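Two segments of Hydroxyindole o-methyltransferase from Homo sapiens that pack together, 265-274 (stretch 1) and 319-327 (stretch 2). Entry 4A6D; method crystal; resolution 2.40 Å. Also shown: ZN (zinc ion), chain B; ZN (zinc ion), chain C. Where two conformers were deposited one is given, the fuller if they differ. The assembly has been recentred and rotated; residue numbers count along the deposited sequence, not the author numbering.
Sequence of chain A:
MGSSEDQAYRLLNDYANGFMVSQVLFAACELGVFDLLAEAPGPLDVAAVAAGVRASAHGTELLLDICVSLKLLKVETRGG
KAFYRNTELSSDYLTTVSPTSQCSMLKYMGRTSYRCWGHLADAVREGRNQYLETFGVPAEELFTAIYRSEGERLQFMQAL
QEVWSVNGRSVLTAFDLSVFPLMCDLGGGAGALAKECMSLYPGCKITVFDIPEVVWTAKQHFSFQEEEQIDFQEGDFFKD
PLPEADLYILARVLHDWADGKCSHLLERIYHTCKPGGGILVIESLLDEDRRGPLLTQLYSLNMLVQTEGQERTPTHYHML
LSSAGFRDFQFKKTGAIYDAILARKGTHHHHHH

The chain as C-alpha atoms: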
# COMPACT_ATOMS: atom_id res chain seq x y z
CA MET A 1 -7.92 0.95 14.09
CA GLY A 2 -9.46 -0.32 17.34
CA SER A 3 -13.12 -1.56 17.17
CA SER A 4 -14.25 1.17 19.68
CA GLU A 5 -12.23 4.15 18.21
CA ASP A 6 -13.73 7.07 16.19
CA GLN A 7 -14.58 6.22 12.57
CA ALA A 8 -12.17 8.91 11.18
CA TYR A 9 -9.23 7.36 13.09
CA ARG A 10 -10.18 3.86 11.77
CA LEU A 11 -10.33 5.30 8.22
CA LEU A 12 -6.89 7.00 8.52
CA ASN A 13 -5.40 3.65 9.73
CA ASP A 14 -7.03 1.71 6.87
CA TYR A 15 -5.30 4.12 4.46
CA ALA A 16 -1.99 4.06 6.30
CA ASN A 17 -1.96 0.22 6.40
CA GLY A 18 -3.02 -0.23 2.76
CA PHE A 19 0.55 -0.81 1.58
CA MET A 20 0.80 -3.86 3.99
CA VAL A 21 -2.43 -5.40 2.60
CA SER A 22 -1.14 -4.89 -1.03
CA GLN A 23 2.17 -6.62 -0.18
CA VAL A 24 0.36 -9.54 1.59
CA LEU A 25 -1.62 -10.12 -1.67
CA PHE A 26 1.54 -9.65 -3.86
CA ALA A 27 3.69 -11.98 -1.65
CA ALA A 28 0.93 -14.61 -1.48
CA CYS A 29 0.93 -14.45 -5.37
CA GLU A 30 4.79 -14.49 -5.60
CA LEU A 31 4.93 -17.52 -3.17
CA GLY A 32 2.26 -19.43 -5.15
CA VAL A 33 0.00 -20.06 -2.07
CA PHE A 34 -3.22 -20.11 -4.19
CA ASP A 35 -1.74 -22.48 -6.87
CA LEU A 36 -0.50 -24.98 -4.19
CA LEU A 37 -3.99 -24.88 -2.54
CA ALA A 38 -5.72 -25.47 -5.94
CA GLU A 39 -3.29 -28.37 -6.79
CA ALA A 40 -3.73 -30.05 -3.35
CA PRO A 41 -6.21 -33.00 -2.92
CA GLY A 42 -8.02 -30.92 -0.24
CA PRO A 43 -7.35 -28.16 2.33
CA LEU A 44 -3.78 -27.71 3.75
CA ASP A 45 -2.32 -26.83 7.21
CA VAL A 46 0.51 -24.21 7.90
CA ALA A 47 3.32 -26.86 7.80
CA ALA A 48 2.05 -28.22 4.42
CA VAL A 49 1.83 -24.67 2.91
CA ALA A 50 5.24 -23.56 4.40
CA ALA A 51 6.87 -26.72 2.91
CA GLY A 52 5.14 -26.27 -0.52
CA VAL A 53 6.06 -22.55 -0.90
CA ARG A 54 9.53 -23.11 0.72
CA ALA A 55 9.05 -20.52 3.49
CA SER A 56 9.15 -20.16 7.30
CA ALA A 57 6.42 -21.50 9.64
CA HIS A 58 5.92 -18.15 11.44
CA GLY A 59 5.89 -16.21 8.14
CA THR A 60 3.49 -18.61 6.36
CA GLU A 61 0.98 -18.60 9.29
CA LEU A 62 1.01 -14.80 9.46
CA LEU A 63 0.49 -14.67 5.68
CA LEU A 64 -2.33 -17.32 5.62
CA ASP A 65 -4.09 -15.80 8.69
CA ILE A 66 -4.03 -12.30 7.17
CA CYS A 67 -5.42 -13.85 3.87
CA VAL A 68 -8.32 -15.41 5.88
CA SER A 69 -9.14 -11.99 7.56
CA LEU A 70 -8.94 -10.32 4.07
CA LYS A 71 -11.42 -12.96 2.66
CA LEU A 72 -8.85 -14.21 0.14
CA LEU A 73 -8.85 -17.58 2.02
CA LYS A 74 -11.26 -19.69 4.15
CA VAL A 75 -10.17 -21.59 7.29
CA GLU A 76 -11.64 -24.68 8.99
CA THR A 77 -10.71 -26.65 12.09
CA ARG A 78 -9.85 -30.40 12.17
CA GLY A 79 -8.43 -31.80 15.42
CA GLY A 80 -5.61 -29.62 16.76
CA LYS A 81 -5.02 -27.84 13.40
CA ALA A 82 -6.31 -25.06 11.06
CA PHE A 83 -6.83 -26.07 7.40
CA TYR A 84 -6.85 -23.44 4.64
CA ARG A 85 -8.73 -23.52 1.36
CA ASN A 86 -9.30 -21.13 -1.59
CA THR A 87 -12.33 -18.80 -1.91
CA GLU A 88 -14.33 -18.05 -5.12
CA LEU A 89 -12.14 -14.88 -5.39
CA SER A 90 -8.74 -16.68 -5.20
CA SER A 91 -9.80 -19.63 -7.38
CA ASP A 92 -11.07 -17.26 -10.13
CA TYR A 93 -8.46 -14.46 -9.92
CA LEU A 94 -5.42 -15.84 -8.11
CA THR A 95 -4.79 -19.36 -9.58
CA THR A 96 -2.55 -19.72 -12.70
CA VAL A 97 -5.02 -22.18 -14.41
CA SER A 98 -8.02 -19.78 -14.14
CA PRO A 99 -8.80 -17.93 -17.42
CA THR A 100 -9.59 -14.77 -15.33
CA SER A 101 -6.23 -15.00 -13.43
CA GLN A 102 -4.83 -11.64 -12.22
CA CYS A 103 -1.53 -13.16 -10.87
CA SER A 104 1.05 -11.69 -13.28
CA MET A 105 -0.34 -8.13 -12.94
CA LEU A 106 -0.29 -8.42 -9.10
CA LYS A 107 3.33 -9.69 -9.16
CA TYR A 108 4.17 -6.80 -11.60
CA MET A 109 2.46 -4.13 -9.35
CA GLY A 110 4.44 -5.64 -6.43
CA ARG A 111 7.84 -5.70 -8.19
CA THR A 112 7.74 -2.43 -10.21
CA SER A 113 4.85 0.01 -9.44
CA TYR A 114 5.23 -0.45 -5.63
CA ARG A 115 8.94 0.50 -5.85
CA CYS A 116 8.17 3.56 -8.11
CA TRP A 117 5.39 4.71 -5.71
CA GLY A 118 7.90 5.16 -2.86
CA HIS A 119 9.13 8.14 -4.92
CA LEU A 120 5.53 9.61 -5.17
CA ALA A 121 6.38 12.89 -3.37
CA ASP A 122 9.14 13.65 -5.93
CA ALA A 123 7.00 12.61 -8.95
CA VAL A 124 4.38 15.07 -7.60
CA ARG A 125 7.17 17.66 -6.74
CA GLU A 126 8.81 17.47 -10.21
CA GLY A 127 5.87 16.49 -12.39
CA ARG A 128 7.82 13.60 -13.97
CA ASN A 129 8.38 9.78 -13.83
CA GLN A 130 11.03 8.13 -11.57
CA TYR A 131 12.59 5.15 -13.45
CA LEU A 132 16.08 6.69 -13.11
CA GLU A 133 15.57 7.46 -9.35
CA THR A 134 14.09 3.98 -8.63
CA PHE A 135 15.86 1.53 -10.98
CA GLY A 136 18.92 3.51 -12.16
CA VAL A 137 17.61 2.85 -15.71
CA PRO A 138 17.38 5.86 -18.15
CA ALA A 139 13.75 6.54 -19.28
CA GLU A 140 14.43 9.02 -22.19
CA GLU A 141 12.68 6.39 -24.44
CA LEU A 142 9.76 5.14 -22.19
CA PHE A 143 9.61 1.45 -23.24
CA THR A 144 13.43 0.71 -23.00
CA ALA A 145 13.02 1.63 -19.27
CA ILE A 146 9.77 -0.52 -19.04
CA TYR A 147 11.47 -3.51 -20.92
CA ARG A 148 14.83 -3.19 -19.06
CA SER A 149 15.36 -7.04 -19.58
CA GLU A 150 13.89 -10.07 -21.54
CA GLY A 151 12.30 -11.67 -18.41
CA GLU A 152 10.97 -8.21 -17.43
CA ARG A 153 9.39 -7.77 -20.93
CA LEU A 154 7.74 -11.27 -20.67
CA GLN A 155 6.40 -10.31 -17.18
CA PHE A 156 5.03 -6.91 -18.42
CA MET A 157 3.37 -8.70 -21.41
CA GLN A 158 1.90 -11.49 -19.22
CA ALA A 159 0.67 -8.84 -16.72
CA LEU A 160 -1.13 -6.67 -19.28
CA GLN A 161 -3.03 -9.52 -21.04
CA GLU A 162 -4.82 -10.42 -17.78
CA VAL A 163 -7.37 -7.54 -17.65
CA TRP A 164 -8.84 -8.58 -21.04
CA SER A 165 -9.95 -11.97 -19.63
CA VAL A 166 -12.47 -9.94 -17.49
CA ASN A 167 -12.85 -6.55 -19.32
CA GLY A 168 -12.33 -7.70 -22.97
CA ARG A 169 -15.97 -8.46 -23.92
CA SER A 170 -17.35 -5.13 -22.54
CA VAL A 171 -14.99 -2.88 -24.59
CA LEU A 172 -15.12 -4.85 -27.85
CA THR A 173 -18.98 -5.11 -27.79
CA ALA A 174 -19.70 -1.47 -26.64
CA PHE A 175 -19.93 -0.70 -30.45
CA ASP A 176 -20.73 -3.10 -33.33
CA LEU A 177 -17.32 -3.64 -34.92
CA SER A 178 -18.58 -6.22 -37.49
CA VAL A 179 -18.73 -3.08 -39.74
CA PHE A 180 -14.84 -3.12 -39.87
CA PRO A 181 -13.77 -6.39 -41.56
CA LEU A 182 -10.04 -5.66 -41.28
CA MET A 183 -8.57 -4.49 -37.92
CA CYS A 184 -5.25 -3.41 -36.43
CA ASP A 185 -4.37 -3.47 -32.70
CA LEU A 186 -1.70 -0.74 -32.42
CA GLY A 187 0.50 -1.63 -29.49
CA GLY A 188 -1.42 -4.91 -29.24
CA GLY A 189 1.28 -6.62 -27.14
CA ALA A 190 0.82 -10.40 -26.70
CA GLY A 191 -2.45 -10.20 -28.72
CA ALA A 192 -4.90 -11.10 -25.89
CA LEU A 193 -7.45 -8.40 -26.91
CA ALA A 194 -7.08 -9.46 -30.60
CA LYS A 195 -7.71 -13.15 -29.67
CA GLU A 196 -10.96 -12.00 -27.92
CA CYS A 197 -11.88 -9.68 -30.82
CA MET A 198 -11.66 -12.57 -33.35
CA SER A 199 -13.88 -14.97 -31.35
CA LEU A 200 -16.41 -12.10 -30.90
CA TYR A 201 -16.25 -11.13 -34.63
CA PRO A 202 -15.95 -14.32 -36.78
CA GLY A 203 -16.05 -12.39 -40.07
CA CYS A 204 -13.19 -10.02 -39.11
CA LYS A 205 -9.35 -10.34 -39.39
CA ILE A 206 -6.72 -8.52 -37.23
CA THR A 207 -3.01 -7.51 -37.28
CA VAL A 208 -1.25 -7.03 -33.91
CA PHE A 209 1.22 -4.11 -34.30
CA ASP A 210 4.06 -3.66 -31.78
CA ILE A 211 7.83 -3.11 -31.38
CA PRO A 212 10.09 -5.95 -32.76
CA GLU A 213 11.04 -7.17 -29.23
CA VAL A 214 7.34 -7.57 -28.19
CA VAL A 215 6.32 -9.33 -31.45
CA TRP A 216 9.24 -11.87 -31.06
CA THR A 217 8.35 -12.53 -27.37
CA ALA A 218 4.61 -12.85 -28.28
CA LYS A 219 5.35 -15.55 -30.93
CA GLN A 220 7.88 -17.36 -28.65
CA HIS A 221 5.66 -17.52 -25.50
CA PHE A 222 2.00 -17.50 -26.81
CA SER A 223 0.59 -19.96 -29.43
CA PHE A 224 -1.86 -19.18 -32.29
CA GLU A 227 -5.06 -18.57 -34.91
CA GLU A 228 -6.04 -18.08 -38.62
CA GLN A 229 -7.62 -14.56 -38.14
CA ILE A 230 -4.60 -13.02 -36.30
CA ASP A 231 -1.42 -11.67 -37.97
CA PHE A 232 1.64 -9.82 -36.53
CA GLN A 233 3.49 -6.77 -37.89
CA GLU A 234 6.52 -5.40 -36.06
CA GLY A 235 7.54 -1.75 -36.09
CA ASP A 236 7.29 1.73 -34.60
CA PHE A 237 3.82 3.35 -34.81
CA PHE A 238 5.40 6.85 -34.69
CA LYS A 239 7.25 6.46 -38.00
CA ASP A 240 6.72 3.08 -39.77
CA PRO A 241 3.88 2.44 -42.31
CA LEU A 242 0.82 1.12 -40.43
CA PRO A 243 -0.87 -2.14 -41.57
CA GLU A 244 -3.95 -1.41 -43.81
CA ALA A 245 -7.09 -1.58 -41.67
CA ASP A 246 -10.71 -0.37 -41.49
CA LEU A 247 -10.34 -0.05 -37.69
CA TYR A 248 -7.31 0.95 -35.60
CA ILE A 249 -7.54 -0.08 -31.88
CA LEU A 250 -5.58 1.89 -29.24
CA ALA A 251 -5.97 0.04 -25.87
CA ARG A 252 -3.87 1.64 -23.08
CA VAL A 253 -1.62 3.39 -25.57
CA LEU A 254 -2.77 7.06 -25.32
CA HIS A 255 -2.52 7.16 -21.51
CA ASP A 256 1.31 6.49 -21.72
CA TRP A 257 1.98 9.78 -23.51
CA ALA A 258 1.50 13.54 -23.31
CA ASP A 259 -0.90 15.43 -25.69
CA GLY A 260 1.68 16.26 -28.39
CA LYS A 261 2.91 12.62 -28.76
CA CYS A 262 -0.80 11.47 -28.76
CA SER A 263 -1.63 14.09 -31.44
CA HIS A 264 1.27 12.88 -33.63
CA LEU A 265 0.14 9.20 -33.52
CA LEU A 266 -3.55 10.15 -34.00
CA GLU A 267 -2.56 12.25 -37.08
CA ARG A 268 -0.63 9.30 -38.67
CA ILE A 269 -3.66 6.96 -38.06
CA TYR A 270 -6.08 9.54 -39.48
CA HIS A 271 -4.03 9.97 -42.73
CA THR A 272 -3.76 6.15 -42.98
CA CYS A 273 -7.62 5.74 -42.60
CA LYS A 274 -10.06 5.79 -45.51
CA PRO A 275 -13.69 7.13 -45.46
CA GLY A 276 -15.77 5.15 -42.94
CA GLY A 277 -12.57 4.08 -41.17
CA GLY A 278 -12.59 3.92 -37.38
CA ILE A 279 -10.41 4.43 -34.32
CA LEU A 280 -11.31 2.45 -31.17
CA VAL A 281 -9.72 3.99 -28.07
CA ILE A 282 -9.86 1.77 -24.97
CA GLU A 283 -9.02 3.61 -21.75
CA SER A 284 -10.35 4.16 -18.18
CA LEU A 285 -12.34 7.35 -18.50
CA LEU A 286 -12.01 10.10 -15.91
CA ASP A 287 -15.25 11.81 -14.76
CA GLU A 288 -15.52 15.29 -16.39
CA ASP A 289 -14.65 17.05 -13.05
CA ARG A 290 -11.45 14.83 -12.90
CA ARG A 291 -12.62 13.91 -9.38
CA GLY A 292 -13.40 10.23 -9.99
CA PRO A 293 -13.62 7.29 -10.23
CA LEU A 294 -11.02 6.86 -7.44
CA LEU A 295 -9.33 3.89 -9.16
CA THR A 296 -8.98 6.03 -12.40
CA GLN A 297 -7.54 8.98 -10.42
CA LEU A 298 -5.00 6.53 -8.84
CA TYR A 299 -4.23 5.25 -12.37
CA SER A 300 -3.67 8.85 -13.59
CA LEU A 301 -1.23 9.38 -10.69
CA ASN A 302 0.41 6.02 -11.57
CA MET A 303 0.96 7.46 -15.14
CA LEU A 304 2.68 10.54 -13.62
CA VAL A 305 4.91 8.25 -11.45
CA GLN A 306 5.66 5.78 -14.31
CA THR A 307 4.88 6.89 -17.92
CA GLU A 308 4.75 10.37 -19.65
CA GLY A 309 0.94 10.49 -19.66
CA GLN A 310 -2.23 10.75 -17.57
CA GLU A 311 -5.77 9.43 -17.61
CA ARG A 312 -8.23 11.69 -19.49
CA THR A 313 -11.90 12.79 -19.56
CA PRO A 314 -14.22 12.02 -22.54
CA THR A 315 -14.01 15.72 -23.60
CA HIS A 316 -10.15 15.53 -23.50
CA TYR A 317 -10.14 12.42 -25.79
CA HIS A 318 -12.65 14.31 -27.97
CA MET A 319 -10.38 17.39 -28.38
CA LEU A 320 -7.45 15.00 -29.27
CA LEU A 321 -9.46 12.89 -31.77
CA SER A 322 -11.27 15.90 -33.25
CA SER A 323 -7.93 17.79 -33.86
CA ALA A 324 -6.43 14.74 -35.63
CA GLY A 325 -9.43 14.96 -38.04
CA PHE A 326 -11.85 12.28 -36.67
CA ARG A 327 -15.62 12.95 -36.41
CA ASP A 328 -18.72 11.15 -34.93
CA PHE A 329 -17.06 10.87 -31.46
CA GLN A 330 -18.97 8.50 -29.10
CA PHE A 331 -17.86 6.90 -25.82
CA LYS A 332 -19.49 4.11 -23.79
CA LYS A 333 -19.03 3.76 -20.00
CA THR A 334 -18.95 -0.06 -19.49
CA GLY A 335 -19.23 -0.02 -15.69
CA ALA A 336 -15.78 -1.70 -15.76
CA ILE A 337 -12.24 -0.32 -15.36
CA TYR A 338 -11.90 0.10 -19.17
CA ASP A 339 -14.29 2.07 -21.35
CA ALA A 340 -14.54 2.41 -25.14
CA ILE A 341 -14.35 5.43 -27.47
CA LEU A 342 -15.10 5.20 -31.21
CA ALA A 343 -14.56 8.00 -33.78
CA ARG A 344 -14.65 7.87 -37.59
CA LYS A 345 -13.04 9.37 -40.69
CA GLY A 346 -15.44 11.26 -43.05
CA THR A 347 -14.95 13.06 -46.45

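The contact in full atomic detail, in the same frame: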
# COMPACT_ATOMS: atom_id res chain seq x y z
N LEU A 265 0.60 10.56 -33.20
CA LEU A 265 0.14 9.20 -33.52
C LEU A 265 -1.29 9.24 -34.12
O LEU A 265 -1.53 8.57 -35.12
CB LEU A 265 0.20 8.27 -32.27
CG LEU A 265 -0.41 6.87 -32.47
CD1 LEU A 265 0.36 6.06 -33.57
CD2 LEU A 265 -0.48 6.12 -31.19
N LEU A 266 -2.21 10.04 -33.51
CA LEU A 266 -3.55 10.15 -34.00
C LEU A 266 -3.60 10.67 -35.43
O LEU A 266 -4.38 10.15 -36.23
CB LEU A 266 -4.45 10.96 -33.07
CG LEU A 266 -4.77 10.32 -31.70
CD1 LEU A 266 -5.60 11.24 -30.88
CD2 LEU A 266 -5.48 8.99 -31.85
N GLU A 267 -2.71 11.64 -35.77
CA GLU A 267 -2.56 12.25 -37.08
C GLU A 267 -2.14 11.22 -38.14
O GLU A 267 -2.74 11.14 -39.21
CB GLU A 267 -1.58 13.44 -37.03
CG GLU A 267 -2.16 14.73 -36.47
CD GLU A 267 -3.06 15.58 -37.36
OE1 GLU A 267 -3.44 15.12 -38.47
OE2 GLU A 267 -3.40 16.71 -36.95
N ARG A 268 -1.15 10.38 -37.80
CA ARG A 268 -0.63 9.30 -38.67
C ARG A 268 -1.73 8.29 -38.99
O ARG A 268 -1.88 7.91 -40.14
CB ARG A 268 0.58 8.64 -38.00
CG ARG A 268 1.76 9.61 -37.88
CD ARG A 268 3.13 8.98 -37.64
NE ARG A 268 3.09 7.53 -37.70
CZ ARG A 268 3.50 6.80 -38.73
NH1 ARG A 268 4.10 7.38 -39.77
NH2 ARG A 268 3.37 5.49 -38.71
N ILE A 269 -2.53 7.89 -37.95
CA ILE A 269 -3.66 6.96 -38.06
C ILE A 269 -4.72 7.58 -38.94
O ILE A 269 -5.21 6.92 -39.85
CB ILE A 269 -4.24 6.59 -36.67
CG1 ILE A 269 -3.17 5.89 -35.78
CG2 ILE A 269 -5.55 5.77 -36.81
CD1 ILE A 269 -3.69 5.65 -34.31
N TYR A 270 -5.08 8.85 -38.68
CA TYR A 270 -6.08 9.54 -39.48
C TYR A 270 -5.74 9.50 -41.00
O TYR A 270 -6.57 9.07 -41.79
CB TYR A 270 -6.30 10.98 -39.00
CG TYR A 270 -7.37 11.68 -39.81
CD1 TYR A 270 -8.72 11.52 -39.50
CD2 TYR A 270 -7.04 12.51 -40.88
CE1 TYR A 270 -9.71 12.12 -40.26
CE2 TYR A 270 -8.03 13.13 -41.64
CZ TYR A 270 -9.36 12.93 -41.33
OH TYR A 270 -10.32 13.62 -42.03
N HIS A 271 -4.53 9.94 -41.36
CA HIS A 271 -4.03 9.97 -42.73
C HIS A 271 -3.85 8.59 -43.35
O HIS A 271 -3.86 8.49 -44.56
CB HIS A 271 -2.80 10.87 -42.86
CG HIS A 271 -3.12 12.31 -42.61
ND1 HIS A 271 -3.89 13.05 -43.52
CD2 HIS A 271 -2.85 13.09 -41.54
CE1 HIS A 271 -4.01 14.26 -42.99
NE2 HIS A 271 -3.40 14.33 -41.80
N THR A 272 -3.81 7.53 -42.52
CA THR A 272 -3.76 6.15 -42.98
C THR A 272 -5.23 5.63 -43.22
O THR A 272 -5.42 4.78 -44.08
CB THR A 272 -2.95 5.28 -42.00
OG1 THR A 272 -1.66 5.89 -41.82
CG2 THR A 272 -2.74 3.87 -42.51
N CYS A 273 -6.23 6.14 -42.47
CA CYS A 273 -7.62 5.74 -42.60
C CYS A 273 -8.22 6.18 -43.93
O CYS A 273 -7.78 7.14 -44.56
CB CYS A 273 -8.49 6.23 -41.43
SG CYS A 273 -8.31 5.26 -39.90
N LYS A 274 -9.30 5.50 -44.31
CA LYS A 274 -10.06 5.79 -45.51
C LYS A 274 -11.46 6.17 -45.03
O LYS A 274 -11.75 5.93 -43.87
CB LYS A 274 -10.05 4.57 -46.47
CG LYS A 274 -10.79 3.36 -45.90
CD LYS A 274 -11.12 2.27 -46.93
CE LYS A 274 -11.17 0.91 -46.26
NZ LYS A 274 -10.75 0.92 -44.80
N MET A 319 -11.19 16.33 -27.80
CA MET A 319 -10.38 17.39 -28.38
C MET A 319 -9.26 16.75 -29.19
O MET A 319 -9.10 17.12 -30.36
CB MET A 319 -9.83 18.37 -27.32
CG MET A 319 -10.93 19.05 -26.51
SD MET A 319 -10.85 20.85 -26.39
CE MET A 319 -10.86 21.06 -24.56
N LEU A 320 -8.54 15.73 -28.62
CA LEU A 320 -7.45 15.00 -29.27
C LEU A 320 -7.87 14.36 -30.58
O LEU A 320 -7.23 14.61 -31.60
CB LEU A 320 -6.76 13.98 -28.33
CG LEU A 320 -5.88 14.55 -27.21
CD1 LEU A 320 -5.44 13.45 -26.24
CD2 LEU A 320 -4.63 15.21 -27.76
N LEU A 321 -8.96 13.56 -30.56
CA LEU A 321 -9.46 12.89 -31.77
C LEU A 321 -10.02 13.86 -32.80
O LEU A 321 -9.79 13.69 -33.99
CB LEU A 321 -10.49 11.80 -31.43
CG LEU A 321 -9.90 10.56 -30.76
CD1 LEU A 321 -10.97 9.74 -30.08
CD2 LEU A 321 -9.15 9.70 -31.75
N SER A 322 -10.72 14.91 -32.33
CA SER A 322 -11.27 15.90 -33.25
C SER A 322 -10.15 16.70 -33.96
O SER A 322 -10.31 17.01 -35.12
CB SER A 322 -12.21 16.84 -32.50
OG SER A 322 -12.91 17.64 -33.43
N SER A 323 -9.03 17.01 -33.27
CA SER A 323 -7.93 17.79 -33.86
C SER A 323 -7.18 17.00 -34.92
O SER A 323 -6.65 17.60 -35.86
CB SER A 323 -6.95 18.24 -32.78
OG SER A 323 -7.28 19.54 -32.33
N ALA A 324 -7.08 15.67 -34.73
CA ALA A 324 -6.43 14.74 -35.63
C ALA A 324 -7.25 14.59 -36.92
O ALA A 324 -6.69 14.19 -37.93
CB ALA A 324 -6.25 13.39 -34.95
N GLY A 325 -8.54 14.96 -36.87
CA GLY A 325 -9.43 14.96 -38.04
C GLY A 325 -10.68 14.10 -37.90
O GLY A 325 -11.58 14.21 -38.72
N PHE A 326 -10.71 13.19 -36.90
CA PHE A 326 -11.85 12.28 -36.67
C PHE A 326 -13.14 13.01 -36.31
O PHE A 326 -13.09 14.12 -35.79
CB PHE A 326 -11.50 11.24 -35.60
CG PHE A 326 -10.34 10.36 -35.98
CD1 PHE A 326 -10.50 9.32 -36.89
CD2 PHE A 326 -9.07 10.60 -35.46
CE1 PHE A 326 -9.43 8.51 -37.24
CE2 PHE A 326 -7.99 9.77 -35.80
CZ PHE A 326 -8.18 8.73 -36.69
N ARG A 327 -14.28 12.40 -36.64
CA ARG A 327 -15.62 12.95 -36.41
C ARG A 327 -16.47 11.83 -35.80
O ARG A 327 -15.96 10.73 -35.61
CB ARG A 327 -16.24 13.46 -37.75
CG ARG A 327 -15.45 14.59 -38.47
CD ARG A 327 -15.56 15.95 -37.77
NE ARG A 327 -14.72 16.99 -38.39
CZ ARG A 327 -13.51 17.36 -37.95
NH1 ARG A 327 -12.97 16.79 -36.88
NH2 ARG A 327 -12.84 18.32 -38.59
ZN ZN B . -3.69 15.95 -40.45
ZN ZN C . -11.37 21.00 -28.49
O HOH W 1 -12.95 12.92 -41.00
O HOH W 2 -3.79 17.23 -42.24

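Two helices can pack closely without a direct hydrogen bond between them, and this pair is a compact example. The helix of stretch 1 and the final turns of the helix in stretch 2 run at 47° to one another, their axes 9.0 Å apart at closest approach. The backbones come nearest at a small residue, Ala324, whose CA is 4.8 Å from Glu267 CA. Stretch 2 then leaves its helix through a Schellman motif at Gly325, whose positive phi suits glycine: a CB here would jam against the preceding carbonyl and clash with CZ of Tyr270.

Leu266 points toward stretch 2 and is buried against its helix. Leu266 CB lies 3.6 Å from Ala324 CB, Leu266 CD1 3.9 Å from Leu320 CB and Leu266 CD2 3.7 Å from Leu321 CD2, so the branched side chain touches Leu320, Leu321 and, one turn on, Ala324.

One turn later, Tyr270 covers the helix end. Gly325 CA sits over the face of the Tyr270 ring in a CH-pi contact, 3.8 Å from its centroid, an approach that the bare glycine allows. A water bridges the two stretches, 2.9 Å from Tyr270 OH and donating to Gly325 O at 3.0 Å. The edge of Tyr270 meets the face of Phe326, with ring planes at 88°. Phe326, buried after the turn, brings its CZ 4.0 Å from Ile269 CG2 and its CE1 4.3 Å from Cys273 SG, both near the plane of its ring.

Glu267 OE1 lies 3.4 Å from Ala324 O; as two acceptors they form no hydrogen bond. Glu267 OE1 binds the zinc ion of chain B at 2.2 Å, and His271 NE2 binds the same ion at 2.1 Å. In all, 455 Å² is buried, chiefly by apolar and aromatic surfaces.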